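Local coordinates for protein Alpha/beta fold hydrolase (Pseudomonas aeruginosa, PDB 6I8W) that hydrolyses membrane phospholipids as a phospholipase A and virulence factor, and is probably also active on monoacylglycerols, at residues 282-285 and 290-293; 191-196 and 201-206. All blocks are in the same frame, centred on the assembly; numbering follows the deposited sequence.

Contact 1. Residues 282-285 and 290-293; sequences ENCG and VERP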
# COMPACT_ATOMS: atom_id res chain seq x y z
N GLU A 282 17.25 -9.83 2.15
CA GLU A 282 18.55 -9.25 1.83
C GLU A 282 18.53 -8.47 0.51
O GLU A 282 17.90 -8.90 -0.45
CB GLU A 282 19.62 -10.34 1.76
CG GLU A 282 21.05 -9.79 1.73
CD GLU A 282 21.61 -9.73 0.33
OE1 GLU A 282 21.05 -10.40 -0.57
OE2 GLU A 282 22.61 -9.01 0.11
N ASN A 283 19.25 -7.35 0.48
CA ASN A 283 19.37 -6.50 -0.70
C ASN A 283 18.01 -6.13 -1.27
O ASN A 283 17.79 -6.19 -2.49
CB ASN A 283 20.21 -7.18 -1.79
CG ASN A 283 20.83 -6.17 -2.76
OD1 ASN A 283 21.23 -5.07 -2.36
ND2 ASN A 283 20.88 -6.52 -4.04
N CYS A 284 17.11 -5.71 -0.38
CA CYS A 284 15.75 -5.37 -0.75
C CYS A 284 15.35 -4.04 -0.14
O CYS A 284 15.86 -3.64 0.92
CB CYS A 284 14.79 -6.47 -0.29
SG CYS A 284 13.13 -6.28 -0.93
N GLY A 285 14.46 -3.33 -0.81
CA GLY A 285 14.09 -2.00 -0.35
C GLY A 285 12.81 -1.98 0.47
O GLY A 285 12.44 -2.96 1.12
N VAL A 290 6.45 -5.73 -3.64
CA VAL A 290 6.50 -5.30 -5.04
C VAL A 290 7.83 -5.67 -5.69
O VAL A 290 7.86 -6.13 -6.83
CB VAL A 290 6.27 -3.78 -5.18
CG1 VAL A 290 6.33 -3.35 -6.65
CG2 VAL A 290 4.93 -3.38 -4.54
N GLU A 291 8.94 -5.45 -4.97
CA GLU A 291 10.27 -5.70 -5.52
C GLU A 291 10.53 -7.19 -5.79
O GLU A 291 11.05 -7.58 -6.84
CB GLU A 291 11.36 -5.14 -4.59
CG GLU A 291 12.77 -5.30 -5.18
CD GLU A 291 13.85 -4.46 -4.49
OE1 GLU A 291 15.04 -4.77 -4.71
OE2 GLU A 291 13.54 -3.48 -3.78
N ARG A 292 10.18 -8.02 -4.81
CA ARG A 292 10.37 -9.46 -4.90
C ARG A 292 9.09 -10.14 -4.38
O ARG A 292 9.05 -10.67 -3.27
CB ARG A 292 11.59 -9.90 -4.09
CG ARG A 292 12.89 -9.18 -4.51
CD ARG A 292 14.11 -10.09 -4.54
NE ARG A 292 14.50 -10.60 -3.22
CZ ARG A 292 15.41 -10.03 -2.42
NH1 ARG A 292 16.03 -8.92 -2.79
NH2 ARG A 292 15.70 -10.59 -1.25
N PRO A 293 8.03 -10.11 -5.20
CA PRO A 293 6.68 -10.48 -4.75
C PRO A 293 6.54 -11.95 -4.36
O PRO A 293 5.97 -12.25 -3.32
CB PRO A 293 5.79 -10.19 -5.97
CG PRO A 293 6.64 -9.37 -6.92
CD PRO A 293 8.06 -9.77 -6.64
O HOH W 1 16.11 -7.09 -4.95

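Contact 2. Residues 191-196 and 201-206; sequences DFQKLL and VQQPPL. With BOG (octyl beta-D-glucopyranoside), chain D.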
# COMPACT_ATOMS: atom_id res chain seq x y z
N ASP A 191 10.65 13.64 -10.90
CA ASP A 191 10.78 13.17 -9.52
C ASP A 191 10.15 11.79 -9.36
O ASP A 191 10.31 11.15 -8.31
CB ASP A 191 10.13 14.14 -8.53
CG ASP A 191 10.96 15.41 -8.33
OD1 ASP A 191 12.08 15.50 -8.87
OD2 ASP A 191 10.48 16.33 -7.61
N PHE A 192 9.43 11.32 -10.37
CA PHE A 192 8.81 10.01 -10.25
C PHE A 192 9.88 8.92 -10.33
O PHE A 192 9.86 7.99 -9.54
CB PHE A 192 7.73 9.77 -11.30
CG PHE A 192 7.00 8.46 -11.11
CD1 PHE A 192 6.20 8.26 -10.00
CD2 PHE A 192 7.15 7.42 -12.02
CE1 PHE A 192 5.54 7.04 -9.79
CE2 PHE A 192 6.49 6.21 -11.84
CZ PHE A 192 5.68 6.02 -10.72
N GLN A 193 10.82 9.05 -11.27
CA GLN A 193 11.92 8.09 -11.33
C GLN A 193 12.72 8.13 -10.04
O GLN A 193 13.23 7.12 -9.59
CB GLN A 193 12.86 8.35 -12.52
CG GLN A 193 13.98 7.29 -12.65
CD GLN A 193 13.43 5.89 -12.88
OE1 GLN A 193 12.72 5.66 -13.85
NE2 GLN A 193 13.76 4.95 -11.99
N LYS A 194 12.81 9.32 -9.45
CA LYS A 194 13.50 9.50 -8.18
C LYS A 194 12.81 8.71 -7.07
O LYS A 194 13.47 8.10 -6.22
CB LYS A 194 13.58 10.98 -7.83
CG LYS A 194 14.26 11.28 -6.51
N LEU A 195 11.48 8.72 -7.08
CA LEU A 195 10.70 7.96 -6.10
C LEU A 195 10.96 6.46 -6.24
O LEU A 195 11.19 5.77 -5.24
CB LEU A 195 9.20 8.27 -6.24
CG LEU A 195 8.24 7.41 -5.40
CD1 LEU A 195 8.66 7.38 -3.95
CD2 LEU A 195 6.82 7.95 -5.52
N LEU A 196 10.92 5.96 -7.47
CA LEU A 196 11.22 4.55 -7.72
C LEU A 196 12.62 4.16 -7.21
O LEU A 196 12.78 3.11 -6.57
CB LEU A 196 11.11 4.23 -9.21
CG LEU A 196 9.78 4.56 -9.90
CD1 LEU A 196 9.86 4.29 -11.39
CD2 LEU A 196 8.65 3.77 -9.27
N VAL A 201 15.59 -1.40 -4.47
CA VAL A 201 16.98 -1.71 -4.75
C VAL A 201 17.09 -2.17 -6.20
O VAL A 201 17.85 -1.61 -6.98
CB VAL A 201 17.53 -2.77 -3.78
CG1 VAL A 201 18.96 -3.18 -4.19
CG2 VAL A 201 17.51 -2.22 -2.35
N GLN A 202 16.34 -3.21 -6.57
CA GLN A 202 16.27 -3.64 -7.96
C GLN A 202 14.87 -3.36 -8.44
O GLN A 202 13.92 -4.03 -8.02
CB GLN A 202 16.61 -5.13 -8.13
CG GLN A 202 18.08 -5.49 -7.93
CD GLN A 202 18.39 -6.96 -8.22
OE1 GLN A 202 17.87 -7.86 -7.56
NE2 GLN A 202 19.23 -7.19 -9.22
N GLN A 203 14.73 -2.35 -9.29
CA GLN A 203 13.41 -1.95 -9.72
C GLN A 203 12.88 -2.93 -10.76
O GLN A 203 13.59 -3.27 -11.69
CB GLN A 203 13.42 -0.54 -10.29
CG GLN A 203 12.04 -0.07 -10.69
CD GLN A 203 12.09 0.95 -11.79
OE1 GLN A 203 12.74 1.99 -11.66
NE2 GLN A 203 11.42 0.67 -12.89
N PRO A 204 11.64 -3.39 -10.59
CA PRO A 204 11.06 -4.20 -11.67
C PRO A 204 10.94 -3.40 -12.97
O PRO A 204 10.72 -2.19 -12.92
CB PRO A 204 9.67 -4.58 -11.12
CG PRO A 204 9.80 -4.45 -9.63
CD PRO A 204 10.77 -3.31 -9.41
N PRO A 205 11.11 -4.07 -14.12
CA PRO A 205 10.99 -3.46 -15.45
C PRO A 205 9.64 -2.76 -15.61
O PRO A 205 8.61 -3.34 -15.27
CB PRO A 205 11.10 -4.66 -16.41
CG PRO A 205 11.82 -5.69 -15.64
CD PRO A 205 11.40 -5.51 -14.21
N LEU A 206 9.68 -1.54 -16.13
CA LEU A 206 8.51 -0.70 -16.33
C LEU A 206 8.61 -0.08 -17.72
O LEU A 206 9.57 0.63 -18.00
CB LEU A 206 8.43 0.40 -15.26
CG LEU A 206 7.17 1.26 -15.16
CD1 LEU A 206 5.96 0.42 -14.84
CD2 LEU A 206 7.36 2.34 -14.10
C1 BOG D . 5.06 -4.75 -17.24
O1 BOG D . 5.01 -4.24 -15.91
C2 BOG D . 6.45 -5.37 -17.44
O2 BOG D . 7.36 -4.33 -17.77
C3 BOG D . 6.52 -6.46 -18.51
O3 BOG D . 7.79 -7.13 -18.50
C4 BOG D . 5.40 -7.45 -18.23
O4 BOG D . 5.49 -8.58 -19.12
C5 BOG D . 4.11 -6.66 -18.42
O5 BOG D . 3.97 -5.67 -17.39
C6 BOG D . 2.87 -7.56 -18.48
O6 BOG D . 2.17 -7.58 -17.23
C1' BOG D . 3.80 -3.55 -15.61
C2' BOG D . 3.71 -3.36 -14.10
C3' BOG D . 5.11 -3.21 -13.52
C4' BOG D . 5.09 -2.76 -12.07
C5' BOG D . 6.24 -1.80 -11.85
C6' BOG D . 6.48 -1.56 -10.36
C7' BOG D . 7.21 -0.25 -10.15
C8' BOG D . 8.49 -0.22 -10.95

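Contact 1. Residues 282-285 and 290-293
Arg292 reaches over to the loop 282-285 and fits the end of its guanidinium around the backbone carbonyl of Glu282. NH2 lies 2.9 Å from Glu282 O, in the carbonyl plane and on a lone pair, and NH1 lies 3.0 Å from the same Glu282 O, tilted 15° from that plane. One oxygen is thus gripped by two nitrogens, end-on, and it sits close to the guanidinium plane. NH1 also makes a weak, bent bond to Asn283 O. The side chain gets there by bending at chi2 and chi3, which brings NH1 to 3.7 Å from Cys284 CB. An arginine suits this place because its broad, flat end has several N-H groups for neighbouring carbonyls of an irregular loop.

Glu291 works further along the same loop. Its chain is extended, with CG anti to the backbone N (chi1 -176°), and OE2 accepts from Gly285 N at 3.1 Å, the N-H coming from above the carboxylate plane. The lack of a side chain at Gly285 suits the close approach of this carboxylate. A water joins the two halves: it accepts from Arg292 NH1 and stands 2.6 Å from Glu291 OE1 and 3.1 Å from Asn283 O. The buried carboxylate has further partners in the backbone N-H groups of Val201 and Gln202, an environment that would favour its negative charge.

In the alpha/beta hydrolase fold, residues 282-285 leave strand 276-281, at an edge of the central sheet, and are also tied by hydrogen bonds to Asp256 and Arg257, beyond strand 250-255. Residues 290-293 end the short helix 288-291 and lead into helix 293-308, where Glu295 forms a salt bridge with Arg292 NE.

Contact 2. Residues 191-196 and 201-206
Both glutamines of the contact turn CG away from their own backbone nitrogen (chi1 -176° for Gln193, much the same for Gln203), and so bring their amides together between helix 191-199 and the loop that follows. Gln193 then bends at chi2, whereas Gln203 stays extended, and the groups meet with Gln193 NE2 3.1 Å from Gln203 OE1. The bond is straight, 162° at the hydrogen, and the donor arrives nearly along the C=O axis. Because the amide planes are only 16° apart, the pair lies almost flat.

Each amide has further partners. Gln203 NE2 donates to Pro204 O at 2.9 Å, which ties the amide end to its own loop and leaves OE1 facing Gln193. Gln193 NE2 has a second acceptor in Asp197, and Gln193 OE1 accepts from Lys211 of helix 208-234. Glutamine suits both positions, since one short group can donate and accept at once.

Beside this polar pair Leu196 supplies the apolar part. Its CD1 lies 3.7 Å from Gln203 OE1 and 4.2 Å from Leu206 CD2, while its CG packs over one face of the Phe192 ring, offset toward the rim. Leu206 also touches Leu214 of helix 208-234, tying the loop to the next helix.

The tail of octyl glucoside, a detergent, comes in beside the loop and ends near Leu196. Its C8' lies 3.6 Å from Gln203 CG, Leu206 CD1 lies 3.7 Å from C5', and the sugar O2 donates to Pro205 O at 3.0 Å. Side-chain amides and leucines together thus give the loop a double character: a hydrogen bond sets Gln203 on the helix, while the loop's carbon surface and a backbone carbonyl suit an amphiphile, consistent with an enzyme that handles membrane lipids.

Contacts 1 and 2 have their centres 12 Å apart and are joined directly through one carboxylate. Glu291 OE1 lies 2.7 Å from Gln202 N and Glu291 OE2 lies 3.0 Å from Val201 N, both probable hydrogen bonds, so the start of loop 201-206 is held by the helix end of contact 1. Val201 also packs on residues 282-285, with CG1 3.5 Å from Asn283 OD1. Both contacts lie near the bound lipids: the side chain of Leu196 lies about 5 Å from bound myristic acid and that of Glu291 about 9 Å. Gly285 adjoins His286, which with Ser137 and Asp258 has the geometry of a Ser-His-Asp triad, probably the catalytic one.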